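Local coordinates for protein 33 kDa chaperonin (Thermotoga maritima, PDB 1VQ0) that probably acts as a redox-regulated chaperone that keeps thermally unfolding and oxidatively damaged proteins from aggregating irreversibly, at residues R39-L44 with I239-D244. Numbering follows the deposited sequence.
Sequences RNRHAL and IKYKCD. With ZN (zinc ion), chain C.
Tyr-241 reaches from strand 235-241 to the C-terminal part of helix 32-42, meeting His-42 with its hydroxyl and Arg-41 with its ring carbons CD1 and CE1. The CG of Tyr-241 stands anti to the backbone N (chi1 -157°), which carries the ring out to the helix although the nearest CA atoms, those of Arg-41 and Tyr-241, are 10.3 Å apart. The tighter part is around the buried Tyr-241 ring, packed also on Ala-38 and Arg-96; its OH approaches His-42 NE2 to 3.5 Å without a hydrogen bond between them, the two side chains crossing at about a right angle. Both are hydrogen-bonded to backbone carbonyls instead, OH to Trp-277 O and NE2 to Gly-97 O. A Schellman motif closes this end of helix 32-42, with Ala-43, at positive phi, as its C-prime residue and Leu-44 N hydrogen-bonded to Arg-39 O (2.9 Å). Two residues past Tyr-241 the chain reaches the Cys4 zinc site of Hsp33, where Cys-243 SG binds zinc at 2.3 Å beside Cys-245, Cys-275 and Cys-278. An alanine in place of Tyr-241 would probably open a gap between helix and strand and leave Trp-277 O without its hydroxyl partner. The Arg-41 side is looser and more exposed: its extended chain passes the ring with CD 4.0 Å from Tyr-241 CE1, and the guanidinium, tilted 18° from the ring plane, makes its salt bridge through NE with Glu-37, one turn back along the helix.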
loop_
_atom_site.group_PDB
_atom_site.type_symbol
_atom_site.label_atom_id
_atom_site.label_comp_id
_atom_site.label_asym_id
_atom_site.label_seq_id
_atom_site.Cartn_x
_atom_site.Cartn_y
_atom_site.Cartn_z
ATOM N N ARG A 39 14.177 -24.152 -5.011
ATOM C CA ARG A 39 14.823 -24.851 -3.921
ATOM C C ARG A 39 16.311 -25.097 -4.225
ATOM O O ARG A 39 17.147 -24.876 -3.378
ATOM C CB ARG A 39 14.134 -26.194 -3.664
ATOM C CG ARG A 39 14.860 -27.054 -2.618
ATOM C CD ARG A 39 14.158 -28.332 -2.232
ATOM N NE ARG A 39 14.717 -29.430 -3.002
ATOM C CZ ARG A 39 15.779 -30.182 -2.661
ATOM N NH1 ARG A 39 16.455 -30.046 -1.495
ATOM N NH2 ARG A 39 16.152 -31.128 -3.494
ATOM N N ASN A 40 16.633 -25.559 -5.438
ATOM C CA ASN A 40 18.013 -25.732 -5.812
ATOM C C ASN A 40 18.804 -24.444 -6.028
ATOM O O ASN A 40 19.939 -24.343 -5.590
ATOM C CB ASN A 40 18.134 -26.654 -7.029
ATOM C CG ASN A 40 17.538 -28.033 -6.766
ATOM O OD1 ASN A 40 17.661 -28.553 -5.668
ATOM N ND2 ASN A 40 16.832 -28.583 -7.752
ATOM N N ARG A 41 18.227 -23.462 -6.705
ATOM C CA ARG A 41 18.932 -22.182 -6.943
ATOM C C ARG A 41 19.331 -21.524 -5.625
ATOM O O ARG A 41 20.487 -21.151 -5.400
ATOM C CB ARG A 41 18.065 -21.252 -7.792
ATOM C CG ARG A 41 18.037 -21.642 -9.268
ATOM C CD ARG A 41 17.227 -20.677 -10.114
ATOM N NE ARG A 41 17.352 -20.897 -11.560
ATOM C CZ ARG A 41 18.421 -20.605 -12.303
ATOM N NH1 ARG A 41 19.529 -20.080 -11.777
ATOM N NH2 ARG A 41 18.394 -20.877 -13.586
ATOM N N HIS A 42 18.373 -21.485 -4.710
ATOM C CA HIS A 42 18.538 -20.861 -3.395
ATOM C C HIS A 42 19.007 -21.784 -2.294
ATOM O O HIS A 42 19.177 -21.323 -1.192
ATOM C CB HIS A 42 17.198 -20.281 -2.953
ATOM C CG HIS A 42 16.750 -19.107 -3.760
ATOM N ND1 HIS A 42 17.477 -17.933 -3.842
ATOM C CD2 HIS A 42 15.612 -18.907 -4.476
ATOM C CE1 HIS A 42 16.794 -17.061 -4.570
ATOM N NE2 HIS A 42 15.662 -17.626 -4.971
ATOM N N ALA A 43 19.174 -23.070 -2.584
ATOM C CA ALA A 43 19.572 -24.054 -1.588
ATOM C C ALA A 43 18.679 -23.941 -0.348
ATOM O O ALA A 43 19.165 -23.852 0.797
ATOM C CB ALA A 43 21.080 -23.909 -1.231
ATOM N N LEU A 44 17.367 -23.948 -0.602
ATOM C CA LEU A 44 16.353 -23.801 0.444
ATOM C C LEU A 44 16.320 -24.996 1.378
ATOM O O LEU A 44 16.435 -26.122 0.964
ATOM C CB LEU A 44 14.947 -23.613 -0.169
ATOM C CG LEU A 44 14.718 -22.410 -1.102
ATOM C CD1 LEU A 44 13.335 -22.403 -1.554
ATOM C CD2 LEU A 44 15.056 -21.059 -0.443
ATOM N N ILE A 239 4.116 -22.576 -16.727
ATOM C CA ILE A 239 4.724 -21.676 -15.693
ATOM C C ILE A 239 6.206 -21.987 -15.663
ATOM O O ILE A 239 6.564 -23.179 -15.610
ATOM C CB ILE A 239 4.086 -21.902 -14.290
ATOM C CG1 ILE A 239 2.570 -21.672 -14.356
ATOM C CG2 ILE A 239 4.725 -21.015 -13.212
ATOM C CD1 ILE A 239 2.150 -20.235 -14.625
ATOM N N LYS A 240 7.058 -20.966 -15.765
ATOM C CA LYS A 240 8.509 -21.206 -15.727
ATOM C C LYS A 240 9.152 -20.299 -14.724
ATOM O O LYS A 240 8.746 -19.144 -14.600
ATOM C CB LYS A 240 9.212 -20.926 -17.085
ATOM C CG LYS A 240 8.503 -21.328 -18.396
ATOM C CD LYS A 240 9.041 -22.561 -19.054
ATOM C CE LYS A 240 9.972 -22.287 -20.252
ATOM N NZ LYS A 240 9.349 -22.385 -21.645
ATOM N N TYR A 241 10.160 -20.822 -14.003
ATOM C CA TYR A 241 11.003 -19.974 -13.195
ATOM C C TYR A 241 11.811 -19.113 -14.172
ATOM O O TYR A 241 12.457 -19.637 -15.083
ATOM C CB TYR A 241 11.926 -20.787 -12.256
ATOM C CG TYR A 241 12.400 -20.009 -11.068
ATOM C CD1 TYR A 241 13.491 -19.185 -11.162
ATOM C CD2 TYR A 241 11.685 -20.026 -9.888
ATOM C CE1 TYR A 241 13.896 -18.427 -10.085
ATOM C CE2 TYR A 241 12.058 -19.270 -8.809
ATOM C CZ TYR A 241 13.178 -18.478 -8.908
ATOM O OH TYR A 241 13.574 -17.721 -7.828
ATOM N N LYS A 242 11.792 -17.797 -13.989
ATOM C CA LYS A 242 12.617 -16.946 -14.824
ATOM C C LYS A 242 12.991 -15.639 -14.144
ATOM O O LYS A 242 12.178 -15.028 -13.498
ATOM C CB LYS A 242 11.919 -16.661 -16.157
ATOM C CG LYS A 242 12.918 -16.433 -17.287
ATOM C CD LYS A 242 12.242 -15.892 -18.539
ATOM C CE LYS A 242 13.258 -15.164 -19.428
ATOM N NZ LYS A 242 12.934 -15.390 -20.846
ATOM N N CYS A 243 14.248 -15.236 -14.340
ATOM C CA CYS A 243 14.804 -13.980 -13.891
ATOM C C CYS A 243 15.351 -13.192 -15.121
ATOM O O CYS A 243 15.572 -13.763 -16.141
ATOM C CB CYS A 243 15.925 -14.244 -12.906
ATOM S SG CYS A 243 16.401 -12.802 -11.974
ATOM N N ASP A 244 15.501 -11.874 -14.991
ATOM C CA ASP A 244 15.966 -10.995 -16.036
ATOM C C ASP A 244 17.359 -10.454 -15.681
ATOM O O ASP A 244 17.863 -9.569 -16.342
ATOM C CB ASP A 244 14.985 -9.807 -16.284
ATOM C CG ASP A 244 14.922 -8.832 -15.099
ATOM O OD1 ASP A 244 15.450 -9.166 -14.050
ATOM O OD2 ASP A 244 14.374 -7.717 -15.110
HETATM ZN ZN ZN C . 18.563 -13.308 -11.280
#